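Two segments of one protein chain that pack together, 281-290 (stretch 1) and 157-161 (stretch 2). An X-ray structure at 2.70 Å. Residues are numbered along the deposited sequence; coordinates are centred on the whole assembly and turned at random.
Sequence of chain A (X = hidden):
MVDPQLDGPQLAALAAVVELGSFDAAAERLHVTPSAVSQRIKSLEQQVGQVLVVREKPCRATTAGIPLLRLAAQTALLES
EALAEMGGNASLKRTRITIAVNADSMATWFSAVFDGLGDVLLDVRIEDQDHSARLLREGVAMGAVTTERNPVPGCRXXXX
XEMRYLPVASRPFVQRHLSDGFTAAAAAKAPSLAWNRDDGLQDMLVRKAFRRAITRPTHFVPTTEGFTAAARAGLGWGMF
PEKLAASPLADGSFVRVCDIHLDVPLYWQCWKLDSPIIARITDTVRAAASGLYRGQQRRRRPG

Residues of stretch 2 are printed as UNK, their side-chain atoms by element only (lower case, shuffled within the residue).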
# COMPACT_ATOMS: atom_id res chain seq x y z
N ILE A 281 26.72 4.29 -22.81
CA ILE A 281 26.48 3.84 -21.45
C ILE A 281 26.30 2.32 -21.43
O ILE A 281 26.88 1.63 -20.61
CB ILE A 281 25.24 4.52 -20.83
CG1 ILE A 281 25.43 6.04 -20.78
CG2 ILE A 281 24.97 4.01 -19.43
CD1 ILE A 281 26.07 6.52 -19.51
N THR A 282 25.50 1.80 -22.36
CA THR A 282 25.24 0.37 -22.46
C THR A 282 26.54 -0.43 -22.63
O THR A 282 26.72 -1.46 -21.99
CB THR A 282 24.27 0.03 -23.60
OG1 THR A 282 23.03 0.69 -23.37
CG2 THR A 282 24.01 -1.47 -23.67
N ASP A 283 27.43 0.05 -23.48
CA ASP A 283 28.70 -0.62 -23.69
C ASP A 283 29.46 -0.71 -22.40
O ASP A 283 30.01 -1.76 -22.06
CB ASP A 283 29.56 0.10 -24.72
CG ASP A 283 29.21 -0.28 -26.13
OD1 ASP A 283 28.45 -1.27 -26.28
OD2 ASP A 283 29.67 0.40 -27.07
N THR A 284 29.50 0.40 -21.68
CA THR A 284 30.22 0.46 -20.43
C THR A 284 29.61 -0.47 -19.38
O THR A 284 30.31 -1.27 -18.78
CB THR A 284 30.27 1.89 -19.95
OG1 THR A 284 31.03 2.65 -20.89
CG2 THR A 284 30.92 1.97 -18.58
N VAL A 285 28.31 -0.38 -19.18
CA VAL A 285 27.65 -1.27 -18.26
C VAL A 285 27.93 -2.72 -18.62
O VAL A 285 28.32 -3.50 -17.77
CB VAL A 285 26.14 -1.00 -18.18
CG1 VAL A 285 25.43 -2.12 -17.43
CG2 VAL A 285 25.88 0.35 -17.52
N ARG A 286 27.73 -3.08 -19.88
CA ARG A 286 27.96 -4.46 -20.32
C ARG A 286 29.38 -4.95 -20.05
O ARG A 286 29.59 -6.10 -19.66
CB ARG A 286 27.62 -4.60 -21.80
CG ARG A 286 26.27 -5.25 -22.06
CD ARG A 286 25.98 -5.46 -23.55
NE ARG A 286 24.86 -6.39 -23.72
CZ ARG A 286 24.15 -6.52 -24.84
NH1 ARG A 286 24.44 -5.77 -25.90
NH2 ARG A 286 23.15 -7.40 -24.90
N ALA A 287 30.36 -4.07 -20.26
CA ALA A 287 31.76 -4.42 -20.07
C ALA A 287 32.12 -4.50 -18.59
O ALA A 287 32.96 -5.30 -18.19
CB ALA A 287 32.64 -3.42 -20.78
N ALA A 288 31.48 -3.68 -17.78
CA ALA A 288 31.73 -3.71 -16.35
C ALA A 288 31.26 -5.05 -15.78
O ALA A 288 31.72 -5.50 -14.72
CB ALA A 288 31.03 -2.55 -15.67
N ALA A 289 30.36 -5.69 -16.50
CA ALA A 289 29.80 -6.95 -16.03
C ALA A 289 30.46 -8.18 -16.68
O ALA A 289 29.99 -9.30 -16.50
CB ALA A 289 28.31 -6.98 -16.25
N SER A 290 31.54 -7.97 -17.44
CA SER A 290 32.17 -9.09 -18.11
C SER A 290 32.63 -10.12 -17.08
O SER A 290 32.85 -11.29 -17.41
CB SER A 290 33.34 -8.63 -18.98
OG SER A 290 34.33 -7.97 -18.22
N UNK A 157 16.08 -4.89 -23.47
CA UNK A 157 16.66 -5.74 -22.44
C UNK A 157 17.98 -6.35 -22.90
O UNK A 157 18.04 -6.99 -23.95
c UNK A 157 14.46 -6.38 -21.45
c UNK A 157 16.43 -7.91 -21.24
c UNK A 157 15.72 -6.90 -22.11
N UNK A 158 19.03 -6.16 -22.10
CA UNK A 158 20.34 -6.77 -22.33
C UNK A 158 20.78 -7.68 -21.18
O UNK A 158 20.86 -7.26 -20.03
n UNK A 158 21.14 -3.70 -25.53
c UNK A 158 20.52 -2.94 -24.65
c UNK A 158 21.20 -4.77 -23.62
c UNK A 158 21.42 -5.70 -22.47
c UNK A 158 21.57 -4.85 -24.91
n UNK A 158 20.55 -3.56 -23.48
N UNK A 159 21.09 -8.95 -21.49
CA UNK A 159 21.57 -9.81 -20.42
C UNK A 159 22.97 -9.40 -20.06
O UNK A 159 23.73 -8.98 -20.93
c UNK A 159 21.57 -11.20 -21.06
c UNK A 159 20.68 -11.07 -22.26
c UNK A 159 20.90 -9.68 -22.75
N UNK A 160 23.31 -9.51 -18.78
CA UNK A 160 24.61 -9.07 -18.31
C UNK A 160 25.44 -10.25 -17.83
O UNK A 160 26.66 -10.16 -17.77
c UNK A 160 24.98 -5.91 -18.29
c UNK A 160 24.43 -8.07 -17.17
c UNK A 160 23.91 -6.70 -17.57
c UNK A 160 23.47 -5.97 -16.32
N UNK A 161 24.75 -11.35 -17.52
CA UNK A 161 25.33 -12.50 -16.86
C UNK A 161 24.56 -12.84 -15.59
O UNK A 161 23.50 -12.30 -15.33

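Position 157 carries three side-chain carbons, one of them bonded to CA and bearing the other two. Its CA-to-CB bond points away from the helix, and no side-chain atom comes within 7 Å of stretch 1. A fork at CB made of carbon alone identifies valine, V157, with chi1 at 169° (t).

Position 158 has four carbons and two nitrogens: one carbon leads to a five-membered ring of three carbons and two nitrogens. Its CA-to-CB bond points toward the helix, and the ring meets two residues in different ways. T282 CG2 sits 4.0 Å from the ring centroid and 12° off the ring normal, a CH-pi contact over one face. R286 NH2 instead lies near the ring plane, 3.0 Å from a ring carbon of 158. Seen from the arginine, that same carbon is over a face of the guanidinium, so the two planar groups are not stacked face to face. The ring composition is unique to histidine, so the residue is H158. The ring carbon nearest R286 NH2 is CD2, the closest atoms to T282 are T282 CG2 and H158 CE1, at 3.9 Å, and ND1 of H158 is hydrogen-bonded elsewhere in the structure.

Position 159 shows three carbons that close a ring onto the backbone nitrogen. Its CA-to-CB bond points away, yet the ring still reaches the arginine: the ring carbon of 159 bonded to the backbone nitrogen lies 3.9 Å from R286 NH2, at the edge of the guanidinium. Closure onto the backbone makes it proline, P159, and that carbon is CD.

Position 160 has four carbons, forked at the second. Although CA-to-CB points sideways, the end of the side chain comes nearer the helix. One terminal carbon of 160 lies 3.9 Å from V285 CG1, 3.9 Å from R286 CA and 4.0 Å from A289 CB. A CB with a single onward carbon that then divides is leucine, L160, here with chi1 -72° (m) and chi2 166° (t); the terminal carbon is CD2.

Position 161 has no side-chain atoms, hence glycine, G161. Its phi/psi of 125/-171° would jam a CB against the carbonyl oxygen of L160, a local reason for glycine independent of the helix.

The strand runs at 26° to the helix, with a closest axis approach of 8.7 Å, and the contact buries 334 Å² in total. No hydrogen bond crosses it; packing does the work. L160 gives up the largest area, 87 Å², against V285, R286 and A289, with V285 and A289 four residues apart. R286, with chi2 and chi3 both t, reaches out so that its guanidinium meets H158 and P159, while T282, one turn earlier, covers a face of the imidazole.

Stretch 2 (157-161) VHPLG
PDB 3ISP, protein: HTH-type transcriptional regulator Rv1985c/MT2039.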